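Local coordinates for clavulanic acid biosynthesis oligopeptide binding protein 2 (Streptomyces clavuligerus, PDB 2WOL) that probably binds peptides or related ligands as a family 5 extracellular solute-binding protein of the clavulanic acid biosynthesis pathway, at residues A358-D363 / A512-V517; L467-Q472 / E489-I494. All coordinates share one frame; numbering follows the deposited sequence. Where two conformers were deposited one is given.

Interaction 1 (A358-D363 / A512-V517); sequences AHQDLD and AVERRV
Gln360 and Leu362, on an irregular loop between strand 346-347 and helix 375-384, meet Glu514 and Arg515 of helix 503-520 in this periplasmic-binding-protein-type fold, a contact that joins loop and helix through side chains. The close-packed part centres on Glu514, which is buried. Gln360 NE2 donates to Glu514 OE1 at 2.8 Å, in the plane of its own amide and nearly straight (169°), using the anti lone pair of the carboxylate oxygen. Gln360 CG takes the crowded position between backbone N and carbonyl carbon (chi1 65°), yet the chain beyond it is extended, and amide and carboxylate lie nearly coplanar, 18° apart. Water 1 also grips Glu514 OE1, donating to it at 2.8 Å while accepting from Gln360 N. The other oxygen, OE2, takes the backbone N-H groups of Leu351 and Phe352, so several donors would favour a charged carboxylate. Leu362 closes this region, its CD2 lying 3.8 Å from Glu514 CG.

Toward Arg515, which is exposed, direct polar contact gives way to water. Water 2 joins Gln360 OE1 to Arg515 NE, lying in the guanidinium plane, whereas water 3 connects Asp361 O to Arg515 NH2 with a weak bond on the arginine side. Leu362 places its other methyl, CD1, over the centre of one face of the Arg515 guanidinium, 3.6 Å above the plane.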
# COMPACT_ATOMS: atom_id res chain seq x y z
N ALA A 358 -13.77 4.84 -9.28
CA ALA A 358 -14.10 4.00 -10.43
C ALA A 358 -14.72 2.65 -10.08
O ALA A 358 -15.16 1.93 -10.98
CB ALA A 358 -12.88 3.81 -11.31
N HIS A 359 -14.76 2.31 -8.79
CA HIS A 359 -15.40 1.07 -8.36
C HIS A 359 -16.75 0.87 -9.04
O HIS A 359 -17.60 1.77 -9.06
CB HIS A 359 -15.55 1.04 -6.84
CG HIS A 359 -16.10 -0.25 -6.32
ND1 HIS A 359 -17.41 -0.38 -5.90
CD2 HIS A 359 -15.52 -1.46 -6.14
CE1 HIS A 359 -17.61 -1.62 -5.50
NE2 HIS A 359 -16.49 -2.30 -5.63
N GLN A 360 -16.95 -0.32 -9.60
CA GLN A 360 -18.14 -0.60 -10.40
C GLN A 360 -18.58 -2.05 -10.27
O GLN A 360 -17.80 -2.92 -9.86
CB GLN A 360 -17.85 -0.31 -11.88
CG GLN A 360 -16.79 -1.24 -12.48
CD GLN A 360 -16.49 -0.96 -13.94
OE1 GLN A 360 -17.37 -0.56 -14.71
NE2 GLN A 360 -15.24 -1.20 -14.34
N ASP A 361 -19.84 -2.30 -10.64
CA ASP A 361 -20.34 -3.66 -10.81
C ASP A 361 -19.76 -4.23 -12.09
O ASP A 361 -20.00 -3.71 -13.18
CB ASP A 361 -21.86 -3.67 -10.93
CG ASP A 361 -22.55 -3.32 -9.64
OD1 ASP A 361 -21.88 -3.22 -8.59
OD2 ASP A 361 -23.79 -3.14 -9.69
N LEU A 362 -18.98 -5.30 -11.95
CA LEU A 362 -18.35 -5.94 -13.09
C LEU A 362 -18.14 -7.41 -12.76
O LEU A 362 -17.37 -7.74 -11.86
CB LEU A 362 -17.02 -5.24 -13.43
CG LEU A 362 -16.20 -5.76 -14.62
CD1 LEU A 362 -16.93 -5.57 -15.95
CD2 LEU A 362 -14.85 -5.07 -14.64
N ASP A 363 -18.84 -8.28 -13.48
CA ASP A 363 -18.74 -9.72 -13.27
C ASP A 363 -18.88 -10.43 -14.61
O ASP A 363 -19.94 -10.93 -14.96
CB ASP A 363 -19.81 -10.19 -12.27
CG ASP A 363 -19.65 -11.66 -11.88
OD1 ASP A 363 -18.57 -12.25 -12.12
OD2 ASP A 363 -20.62 -12.22 -11.33
N ALA A 512 -13.49 1.72 -17.99
CA ALA A 512 -13.19 1.10 -19.27
C ALA A 512 -11.90 0.29 -19.21
O ALA A 512 -11.82 -0.81 -19.76
CB ALA A 512 -13.12 2.14 -20.38
N VAL A 513 -10.88 0.82 -18.53
CA VAL A 513 -9.63 0.08 -18.32
C VAL A 513 -9.90 -1.24 -17.60
O VAL A 513 -9.48 -2.30 -18.06
CB VAL A 513 -8.58 0.89 -17.53
CG1 VAL A 513 -7.34 0.04 -17.23
CG2 VAL A 513 -8.18 2.15 -18.29
N GLU A 514 -10.62 -1.17 -16.48
CA GLU A 514 -10.88 -2.36 -15.68
C GLU A 514 -11.67 -3.40 -16.47
O GLU A 514 -11.37 -4.60 -16.41
CB GLU A 514 -11.63 -2.02 -14.39
CG GLU A 514 -11.76 -3.22 -13.46
CD GLU A 514 -12.55 -2.93 -12.21
OE1 GLU A 514 -13.60 -2.25 -12.30
OE2 GLU A 514 -12.13 -3.39 -11.13
N ARG A 515 -12.68 -2.93 -17.21
CA ARG A 515 -13.47 -3.82 -18.06
C ARG A 515 -12.59 -4.53 -19.08
O ARG A 515 -12.68 -5.75 -19.24
CB ARG A 515 -14.60 -3.04 -18.75
CG ARG A 515 -15.44 -3.91 -19.68
CD ARG A 515 -16.69 -3.19 -20.15
NE ARG A 515 -17.66 -3.00 -19.08
CZ ARG A 515 -18.61 -3.88 -18.75
NH1 ARG A 515 -18.73 -5.02 -19.42
NH2 ARG A 515 -19.45 -3.61 -17.76
N ARG A 516 -11.72 -3.78 -19.76
CA ARG A 516 -10.85 -4.39 -20.77
C ARG A 516 -9.91 -5.41 -20.14
O ARG A 516 -9.68 -6.47 -20.71
CB ARG A 516 -10.05 -3.32 -21.51
CG ARG A 516 -10.85 -2.53 -22.52
CD ARG A 516 -10.04 -1.39 -23.08
NE ARG A 516 -10.76 -0.68 -24.14
CZ ARG A 516 -10.65 -0.96 -25.44
NH1 ARG A 516 -9.85 -1.93 -25.86
NH2 ARG A 516 -11.35 -0.26 -26.32
N VAL A 517 -9.39 -5.09 -18.95
CA VAL A 517 -8.52 -6.03 -18.23
C VAL A 517 -9.26 -7.33 -17.93
O VAL A 517 -8.71 -8.41 -18.12
CB VAL A 517 -7.95 -5.41 -16.94
CG1 VAL A 517 -7.21 -6.46 -16.11
CG2 VAL A 517 -7.01 -4.26 -17.27
O HOH W 1 -14.73 -2.21 -9.73
O HOH W 2 -17.63 -0.68 -17.47
O HOH W 3 -21.03 -4.60 -15.68

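Interaction 2 (L467-Q472 / E489-I494); sequences LVDGRQ and EVNALI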
# COMPACT_ATOMS: atom_id res chain seq x y z
N LEU A 467 -0.34 -3.24 -12.01
CA LEU A 467 -0.85 -4.58 -12.29
C LEU A 467 -1.04 -4.88 -13.77
O LEU A 467 -0.97 -6.05 -14.16
CB LEU A 467 -2.19 -4.80 -11.57
CG LEU A 467 -2.24 -4.75 -10.04
CD1 LEU A 467 -3.65 -5.07 -9.57
CD2 LEU A 467 -1.22 -5.71 -9.40
N VAL A 468 -1.30 -3.86 -14.59
CA VAL A 468 -1.75 -4.09 -15.97
C VAL A 468 -1.10 -3.23 -17.05
O VAL A 468 -1.25 -3.52 -18.25
CB VAL A 468 -3.30 -3.96 -16.10
CG1 VAL A 468 -4.02 -4.91 -15.14
CG2 VAL A 468 -3.76 -2.51 -15.90
N ASP A 469 -0.40 -2.17 -16.65
CA ASP A 469 0.20 -1.23 -17.60
C ASP A 469 1.46 -1.85 -18.18
O ASP A 469 2.37 -2.23 -17.45
CB ASP A 469 0.48 0.11 -16.90
CG ASP A 469 0.93 1.20 -17.86
OD1 ASP A 469 1.79 0.94 -18.74
OD2 ASP A 469 0.45 2.34 -17.71
N GLY A 470 1.51 -1.95 -19.51
CA GLY A 470 2.64 -2.55 -20.22
C GLY A 470 3.98 -1.89 -19.94
O GLY A 470 5.02 -2.55 -19.96
N ARG A 471 3.94 -0.58 -19.69
CA ARG A 471 5.15 0.19 -19.37
C ARG A 471 5.66 -0.10 -17.95
O ARG A 471 6.76 0.32 -17.59
CB ARG A 471 4.88 1.69 -19.54
CG ARG A 471 4.75 2.19 -20.99
CD ARG A 471 3.35 2.02 -21.59
NE ARG A 471 2.28 2.53 -20.73
CZ ARG A 471 1.70 3.73 -20.85
NH1 ARG A 471 2.08 4.58 -21.81
NH2 ARG A 471 0.74 4.08 -20.02
N GLN A 472 4.86 -0.82 -17.16
CA GLN A 472 5.18 -1.09 -15.75
C GLN A 472 5.70 -2.51 -15.50
O GLN A 472 5.81 -2.93 -14.34
CB GLN A 472 3.98 -0.79 -14.84
CG GLN A 472 3.56 0.68 -14.83
CD GLN A 472 4.71 1.62 -14.51
OE1 GLN A 472 5.57 1.31 -13.69
NE2 GLN A 472 4.73 2.77 -15.18
N GLU A 489 -4.24 -0.37 -26.13
CA GLU A 489 -5.50 0.29 -25.82
C GLU A 489 -5.66 0.56 -24.32
O GLU A 489 -6.13 1.62 -23.92
CB GLU A 489 -6.69 -0.49 -26.39
CG GLU A 489 -6.75 -0.50 -27.92
CD GLU A 489 -7.99 -1.18 -28.46
OE1 GLU A 489 -8.08 -2.43 -28.38
OE2 GLU A 489 -8.88 -0.47 -28.99
N VAL A 490 -5.25 -0.41 -23.50
CA VAL A 490 -5.21 -0.22 -22.04
C VAL A 490 -4.22 0.89 -21.68
O VAL A 490 -4.56 1.81 -20.93
CB VAL A 490 -4.85 -1.53 -21.29
CG1 VAL A 490 -4.49 -1.25 -19.82
CG2 VAL A 490 -6.00 -2.52 -21.37
N ASN A 491 -3.01 0.82 -22.24
CA ASN A 491 -1.99 1.84 -21.99
C ASN A 491 -2.46 3.25 -22.38
O ASN A 491 -2.26 4.21 -21.62
CB ASN A 491 -0.68 1.50 -22.70
CG ASN A 491 -0.09 0.16 -22.26
OD1 ASN A 491 -0.49 -0.41 -21.25
ND2 ASN A 491 0.87 -0.34 -23.03
N ALA A 492 -3.10 3.36 -23.54
CA ALA A 492 -3.62 4.63 -24.03
C ALA A 492 -4.70 5.19 -23.12
O ALA A 492 -4.71 6.39 -22.83
CB ALA A 492 -4.14 4.49 -25.46
N LEU A 493 -5.61 4.33 -22.66
CA LEU A 493 -6.66 4.75 -21.73
C LEU A 493 -6.06 5.27 -20.42
O LEU A 493 -6.50 6.30 -19.90
CB LEU A 493 -7.65 3.62 -21.45
CG LEU A 493 -8.69 3.29 -22.52
CD1 LEU A 493 -9.40 2.00 -22.17
CD2 LEU A 493 -9.71 4.41 -22.69
N ILE A 494 -5.06 4.55 -19.90
CA ILE A 494 -4.35 4.98 -18.70
C ILE A 494 -3.73 6.37 -18.92
O ILE A 494 -3.89 7.27 -18.10
CB ILE A 494 -3.29 3.94 -18.25
CG1 ILE A 494 -3.98 2.66 -17.75
CG2 ILE A 494 -2.35 4.52 -17.18
CD1 ILE A 494 -3.04 1.52 -17.39
O HOH W 4 -1.61 -3.00 -20.88
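Beside helix 488-499, the backbone of 467-472 comes closest at Asp469 and Asn491, whose CA atoms lie 5.8 Å apart. One direct hydrogen bond crosses here, from Gly470 N to Asn491 OD1 at 3.1 Å, with the donor tilted 31° from the carbonyl plane. Water 4 lies within hydrogen-bonding distance of both this oxygen and Val468 O, while Asn491 ND2 is held by Asp486, fixing the rotation of the amide. Arg471 bends back at chi2 and chi3, laying its guanidinium almost parallel to that amide, 7° apart, with Asn491 CB 3.6 Å above its plane and offset toward the rim. Asp469 engages the edge of the guanidinium: Arg471 NE bonds Asp469 OD1 at 2.6 Å and Arg471 NH2 bonds Asp469 OD2 at 2.9 Å, a side-on salt bridge that NH2 extends to Asp495. The aliphatic side is formed by Ile494, whose CD1 rests 3.8 Å from Asp469 CB, and by Val468 CG2, which meets Val490 CG1 at 4.2 Å. Asp469 OD1 also accepts from Arg471 N at 2.8 Å, the defining bond of an Asx turn, set in the segment that packs on helix 488-499.

How the interactions relate
From the N terminus, the chain first reaches 358-363, in the loop leading to helix 375-384. It then runs through helices and sheet strands to helix 460-468, where 467-472 begins interaction 2, a short loop closed by 489-494 on helix 488-499. Helix 503-520 follows and brings 512-517 back to 358-363, closing the far longer loop of interaction 1 with interaction 2 nested inside it. The centres lie about 14 Å apart, and helix 503-520 joins them directly: Val517 packs on Val468, Val513 on Leu493, and Arg516 forms a salt bridge with Glu489. One helix thus ties the 358-363 loop to the pair of helices before it.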